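Local coordinates for exopolysaccharide biosynthesis protein (Pantoea stewartii subsp. stewartii DC283, PDB 6TGF) that probably acts as a glycan hydrolase that modifies the exopolysaccharide of the bacterial biofilm, using a bacteriophage tailspike-like trimeric parallel beta-helix, at residues Ser552-Gln566 / Asn586-Lys599. Sequence-based numbering, arbitrary orientation.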
loop_
_atom_site.group_PDB
_atom_site.type_symbol
_atom_site.label_atom_id
_atom_site.label_comp_id
_atom_site.label_asym_id
_atom_site.label_seq_id
_atom_site.Cartn_x
_atom_site.Cartn_y
_atom_site.Cartn_z
ATOM N N SER B 552 -38.240 -15.074 -4.923
ATOM C CA SER B 552 -38.725 -14.075 -5.910
ATOM C C SER B 552 -39.286 -12.867 -5.161
ATOM O O SER B 552 -40.371 -12.950 -4.590
ATOM C CB SER B 552 -39.752 -14.688 -6.830
ATOM O OG SER B 552 -39.449 -16.050 -7.093
ATOM N N PRO B 553 -38.564 -11.722 -5.109
ATOM C CA PRO B 553 -39.011 -10.569 -4.323
ATOM C C PRO B 553 -40.255 -9.840 -4.857
ATOM O O PRO B 553 -40.898 -9.175 -4.067
ATOM C CB PRO B 553 -37.803 -9.618 -4.349
ATOM C CG PRO B 553 -37.055 -9.994 -5.610
ATOM C CD PRO B 553 -37.266 -11.486 -5.760
ATOM N N THR B 554 -40.557 -9.969 -6.155
ATOM C CA THR B 554 -41.666 -9.255 -6.847
ATOM C C THR B 554 -42.592 -10.260 -7.544
ATOM O O THR B 554 -42.076 -11.255 -8.091
ATOM C CB THR B 554 -41.124 -8.247 -7.869
ATOM O OG1 THR B 554 -40.004 -7.575 -7.292
ATOM C CG2 THR B 554 -42.161 -7.235 -8.304
ATOM N N VAL B 555 -43.903 -9.992 -7.534
ATOM C CA VAL B 555 -44.933 -10.749 -8.308
ATOM C C VAL B 555 -44.588 -10.633 -9.798
ATOM O O VAL B 555 -44.369 -9.496 -10.262
ATOM C CB VAL B 555 -46.359 -10.237 -8.016
ATOM C CG1 VAL B 555 -47.377 -10.753 -9.025
ATOM C CG2 VAL B 555 -46.799 -10.575 -6.600
ATOM N N GLY B 556 -44.536 -11.768 -10.504
ATOM C CA GLY B 556 -44.274 -11.838 -11.955
ATOM C C GLY B 556 -42.811 -12.108 -12.272
ATOM O O GLY B 556 -42.488 -12.203 -13.473
ATOM N N ASP B 557 -41.956 -12.224 -11.248
ATOM C CA ASP B 557 -40.507 -12.539 -11.394
ATOM C C ASP B 557 -40.364 -13.917 -12.051
ATOM O O ASP B 557 -40.958 -14.877 -11.530
ATOM C CB ASP B 557 -39.782 -12.497 -10.045
ATOM C CG ASP B 557 -39.450 -11.098 -9.555
ATOM O OD1 ASP B 557 -39.545 -10.151 -10.360
ATOM O OD2 ASP B 557 -39.097 -10.964 -8.367
ATOM N N SER B 558 -39.608 -13.998 -13.152
ATOM C CA SER B 558 -39.385 -15.232 -13.951
ATOM C C SER B 558 -37.990 -15.805 -13.667
ATOM O O SER B 558 -37.024 -15.020 -13.630
ATOM C CB SER B 558 -39.576 -14.970 -15.426
ATOM O OG SER B 558 -40.954 -14.953 -15.766
ATOM N N TRP B 559 -37.913 -17.125 -13.467
ATOM C CA TRP B 559 -36.663 -17.927 -13.384
ATOM C C TRP B 559 -36.655 -18.954 -14.522
ATOM O O TRP B 559 -37.729 -19.517 -14.811
ATOM C CB TRP B 559 -36.543 -18.635 -12.028
ATOM C CG TRP B 559 -36.484 -17.730 -10.838
ATOM C CD1 TRP B 559 -37.539 -17.222 -10.137
ATOM C CD2 TRP B 559 -35.299 -17.248 -10.179
ATOM N NE1 TRP B 559 -37.094 -16.449 -9.099
ATOM C CE2 TRP B 559 -35.725 -16.444 -9.100
ATOM C CE3 TRP B 559 -33.926 -17.408 -10.398
ATOM C CZ2 TRP B 559 -34.826 -15.805 -8.248
ATOM C CZ3 TRP B 559 -33.038 -16.775 -9.557
ATOM C CH2 TRP B 559 -33.484 -15.986 -8.496
ATOM N N GLU B 560 -35.489 -19.186 -15.132
ATOM C CA GLU B 560 -35.241 -20.325 -16.056
ATOM C C GLU B 560 -33.997 -21.079 -15.575
ATOM O O GLU B 560 -32.888 -20.535 -15.723
ATOM C CB GLU B 560 -35.074 -19.847 -17.500
ATOM C CG GLU B 560 -34.886 -20.982 -18.493
ATOM C CD GLU B 560 -34.691 -20.540 -19.932
ATOM O OE1 GLU B 560 -35.655 -20.639 -20.714
ATOM O OE2 GLU B 560 -33.573 -20.104 -20.270
ATOM N N ILE B 561 -34.190 -22.274 -15.010
ATOM C CA ILE B 561 -33.099 -23.200 -14.583
ATOM C C ILE B 561 -32.777 -24.130 -15.755
ATOM O O ILE B 561 -33.607 -25.014 -16.055
ATOM C CB ILE B 561 -33.495 -23.991 -13.321
ATOM C CG1 ILE B 561 -33.720 -23.070 -12.119
ATOM C CG2 ILE B 561 -32.466 -25.071 -13.014
ATOM C CD1 ILE B 561 -34.522 -23.703 -11.007
ATOM N N GLU B 562 -31.620 -23.923 -16.392
ATOM C CA GLU B 562 -31.077 -24.807 -17.456
ATOM C C GLU B 562 -30.271 -25.928 -16.793
ATOM O O GLU B 562 -29.229 -25.621 -16.184
ATOM C CB GLU B 562 -30.205 -24.008 -18.426
ATOM C CG GLU B 562 -29.543 -24.859 -19.494
ATOM C CD GLU B 562 -28.576 -24.106 -20.390
ATOM O OE1 GLU B 562 -27.942 -24.752 -21.242
ATOM O OE2 GLU B 562 -28.454 -22.876 -20.228
ATOM N N VAL B 563 -30.750 -27.172 -16.898
ATOM C CA VAL B 563 -29.982 -28.400 -16.532
ATOM C C VAL B 563 -29.197 -28.829 -17.774
ATOM O O VAL B 563 -29.742 -29.607 -18.583
ATOM C CB VAL B 563 -30.897 -29.525 -16.010
ATOM C CG1 VAL B 563 -30.106 -30.765 -15.615
ATOM C CG2 VAL B 563 -31.757 -29.055 -14.846
ATOM N N PHE B 564 -27.977 -28.308 -17.927
ATOM C CA PHE B 564 -27.070 -28.592 -19.069
ATOM C C PHE B 564 -26.377 -29.938 -18.843
ATOM O O PHE B 564 -25.989 -30.222 -17.697
ATOM C CB PHE B 564 -26.050 -27.467 -19.249
ATOM C CG PHE B 564 -25.067 -27.705 -20.365
ATOM C CD1 PHE B 564 -25.475 -27.627 -21.688
ATOM C CD2 PHE B 564 -23.745 -28.025 -20.098
ATOM C CE1 PHE B 564 -24.578 -27.856 -22.720
ATOM C CE2 PHE B 564 -22.849 -28.250 -21.132
ATOM C CZ PHE B 564 -23.268 -28.167 -22.441
ATOM N N GLY B 565 -26.215 -30.718 -19.917
ATOM C CA GLY B 565 -25.709 -32.104 -19.889
ATOM C C GLY B 565 -26.774 -33.073 -20.368
ATOM O O GLY B 565 -27.893 -32.610 -20.659
ATOM N N GLN B 566 -26.456 -34.369 -20.436
ATOM C CA GLN B 566 -27.348 -35.395 -21.042
ATOM C C GLN B 566 -27.363 -36.679 -20.203
ATOM O O GLN B 566 -26.466 -36.854 -19.353
ATOM C CB GLN B 566 -26.897 -35.704 -22.470
ATOM C CG GLN B 566 -25.563 -36.432 -22.553
ATOM C CD GLN B 566 -25.384 -37.107 -23.888
ATOM O OE1 GLN B 566 -25.015 -36.477 -24.877
ATOM N NE2 GLN B 566 -25.640 -38.404 -23.924
ATOM N N ASN B 586 -28.189 -40.255 -28.966
ATOM C CA ASN B 586 -27.869 -38.848 -29.324
ATOM C C ASN B 586 -26.708 -38.348 -28.456
ATOM O O ASN B 586 -26.569 -38.834 -27.314
ATOM C CB ASN B 586 -29.103 -37.950 -29.169
ATOM C CG ASN B 586 -29.167 -36.829 -30.185
ATOM O OD1 ASN B 586 -28.147 -36.419 -30.737
ATOM N ND2 ASN B 586 -30.364 -36.325 -30.438
ATOM N N THR B 587 -25.903 -37.428 -28.996
ATOM C CA THR B 587 -24.911 -36.615 -28.243
ATOM C C THR B 587 -25.486 -35.207 -28.055
ATOM O O THR B 587 -26.128 -34.699 -29.001
ATOM C CB THR B 587 -23.544 -36.591 -28.941
ATOM O OG1 THR B 587 -23.121 -37.940 -29.139
ATOM C CG2 THR B 587 -22.494 -35.844 -28.146
ATOM N N GLY B 588 -25.263 -34.613 -26.879
ATOM C CA GLY B 588 -25.850 -33.322 -26.473
ATOM C C GLY B 588 -27.199 -33.514 -25.804
ATOM O O GLY B 588 -27.732 -34.643 -25.854
ATOM N N GLY B 589 -27.735 -32.448 -25.204
ATOM C CA GLY B 589 -29.045 -32.450 -24.525
ATOM C C GLY B 589 -29.071 -31.500 -23.343
ATOM O O GLY B 589 -28.003 -30.961 -22.988
ATOM N N ARG B 590 -30.258 -31.308 -22.759
ATOM C CA ARG B 590 -30.508 -30.416 -21.594
ATOM C C ARG B 590 -31.990 -30.481 -21.212
ATOM O O ARG B 590 -32.801 -30.914 -22.054
ATOM C CB ARG B 590 -30.130 -28.968 -21.923
ATOM C CG ARG B 590 -30.749 -28.442 -23.211
ATOM C CD ARG B 590 -30.811 -26.929 -23.274
ATOM N NE ARG B 590 -29.500 -26.304 -23.158
ATOM C CZ ARG B 590 -28.601 -26.205 -24.135
ATOM N NH1 ARG B 590 -28.845 -26.704 -25.336
ATOM N NH2 ARG B 590 -27.447 -25.606 -23.898
ATOM N N ALA B 591 -32.315 -30.058 -19.987
ATOM C CA ALA B 591 -33.692 -29.789 -19.508
ATOM C C ALA B 591 -33.798 -28.309 -19.129
ATOM O O ALA B 591 -32.910 -27.821 -18.409
ATOM C CB ALA B 591 -34.026 -30.689 -18.344
ATOM N N VAL B 592 -34.837 -27.625 -19.614
ATOM C CA VAL B 592 -35.079 -26.170 -19.379
ATOM C C VAL B 592 -36.323 -26.025 -18.495
ATOM O O VAL B 592 -37.432 -26.299 -18.989
ATOM C CB VAL B 592 -35.225 -25.412 -20.713
ATOM C CG1 VAL B 592 -35.465 -23.925 -20.504
ATOM C CG2 VAL B 592 -34.021 -25.634 -21.616
ATOM N N ILE B 593 -36.133 -25.613 -17.236
ATOM C CA ILE B 593 -37.207 -25.474 -16.207
ATOM C C ILE B 593 -37.566 -23.992 -16.063
ATOM O O ILE B 593 -36.675 -23.205 -15.691
ATOM C CB ILE B 593 -36.758 -26.082 -14.862
ATOM C CG1 ILE B 593 -36.399 -27.563 -15.003
ATOM C CG2 ILE B 593 -37.809 -25.859 -13.782
ATOM C CD1 ILE B 593 -35.544 -28.098 -13.880
ATOM N N HIS B 594 -38.827 -23.640 -16.332
ATOM C CA HIS B 594 -39.388 -22.273 -16.160
ATOM C C HIS B 594 -40.148 -22.204 -14.832
ATOM O O HIS B 594 -40.918 -23.139 -14.545
ATOM C CB HIS B 594 -40.277 -21.898 -17.352
ATOM C CG HIS B 594 -39.600 -22.063 -18.671
ATOM N ND1 HIS B 594 -39.798 -23.174 -19.468
ATOM C CD2 HIS B 594 -38.727 -21.273 -19.330
ATOM C CE1 HIS B 594 -39.078 -23.055 -20.565
ATOM N NE2 HIS B 594 -38.412 -21.897 -20.504
ATOM N N VAL B 595 -39.911 -21.144 -14.053
ATOM C CA VAL B 595 -40.627 -20.835 -12.780
ATOM C C VAL B 595 -40.918 -19.332 -12.763
ATOM O O VAL B 595 -39.961 -18.552 -12.919
ATOM C CB VAL B 595 -39.806 -21.264 -11.546
ATOM C CG1 VAL B 595 -40.512 -20.920 -10.242
ATOM C CG2 VAL B 595 -39.455 -22.743 -11.583
ATOM N N GLN B 596 -42.188 -18.949 -12.604
ATOM C CA GLN B 596 -42.620 -17.536 -12.434
ATOM C C GLN B 596 -43.455 -17.422 -11.156
ATOM O O GLN B 596 -44.368 -18.249 -10.977
ATOM C CB GLN B 596 -43.431 -17.051 -13.637
ATOM C CG GLN B 596 -43.655 -15.543 -13.642
ATOM C CD GLN B 596 -44.719 -15.095 -14.613
ATOM O OE1 GLN B 596 -45.704 -15.789 -14.853
ATOM N NE2 GLN B 596 -44.535 -13.911 -15.174
ATOM N N ARG B 597 -43.149 -16.436 -10.309
ATOM C CA ARG B 597 -44.013 -16.045 -9.166
ATOM C C ARG B 597 -45.292 -15.426 -9.738
ATOM O O ARG B 597 -45.185 -14.415 -10.458
ATOM C CB ARG B 597 -43.303 -15.066 -8.226
ATOM C CG ARG B 597 -44.149 -14.660 -7.027
ATOM C CD ARG B 597 -43.496 -13.643 -6.111
ATOM N NE ARG B 597 -44.493 -12.934 -5.314
ATOM C CZ ARG B 597 -44.224 -12.005 -4.399
ATOM N NH1 ARG B 597 -42.975 -11.653 -4.141
ATOM N NH2 ARG B 597 -45.215 -11.427 -3.741
ATOM N N LYS B 598 -46.449 -16.023 -9.435
ATOM C CA LYS B 598 -47.784 -15.557 -9.894
ATOM C C LYS B 598 -48.332 -14.554 -8.872
ATOM O O LYS B 598 -47.577 -14.183 -7.950
ATOM C CB LYS B 598 -48.720 -16.756 -10.082
ATOM C CG LYS B 598 -48.179 -17.867 -10.972
ATOM C CD LYS B 598 -47.797 -17.405 -12.363
ATOM C CE LYS B 598 -47.402 -18.545 -13.277
ATOM N NZ LYS B 598 -47.136 -18.074 -14.656
ATOM N N LYS B 599 -49.589 -14.126 -9.033
ATOM C CA LYS B 599 -50.298 -13.231 -8.077
ATOM C C LYS B 599 -50.256 -13.875 -6.686
ATOM O O LYS B 599 -50.003 -13.148 -5.706
ATOM C CB LYS B 599 -51.737 -12.972 -8.535
ATOM C CG LYS B 599 -51.875 -12.352 -9.920
ATOM C CD LYS B 599 -53.194 -11.639 -10.159
ATOM C CE LYS B 599 -54.416 -12.523 -10.019
ATOM N NZ LYS B 599 -54.448 -13.604 -11.032
#
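E562 and R590 meet across an antiparallel strand pair, 558-564 with 589-597, inside a five-stranded sheet that lies C-terminal to the parallel beta-helix. The segment axes run 162° apart, and hydrogen-bonded pairs W559-V595, I561-I593 and V563-A591 fix the register. These pairs also place their side chains on one face, where V563 CG2 lies 4.0 Å from I593 CD1 and strand 626-633 packs against I593 and V595.

The other face is mainly polar, though it includes F564 and V592, and is turned to neighbouring subunits. R590 grips E562 side-on: R590 NE and NH2 both donate to E562 OE1, at 2.9 and 2.8 Å, with OE1 in the guanidinium plane while the carboxylate is rotated 52° from it. The bend of R590 at chi3 (59°) brings both nitrogens onto that oxygen. Its NH2 also pairs with E560 of the third subunit and its NH1 with E609, which would be expected to help balance the buried charge. E560 reaches H594 alongside, but the bond from H594 NE2 to E560 OE1 is weak (3.0 Å); E560 OE2 is bridged by R590 of the second subunit.

At the end of strand 589-597, R597 extends across the 554-557 type II turn. V555 N lies 3.6 Å above the guanidinium plane of R597, offset toward its rim, V555 CG2 is 3.4 Å from R597 NH2, and S552 O accepts from R597 NH1 at 2.9 Å, near the guanidinium plane.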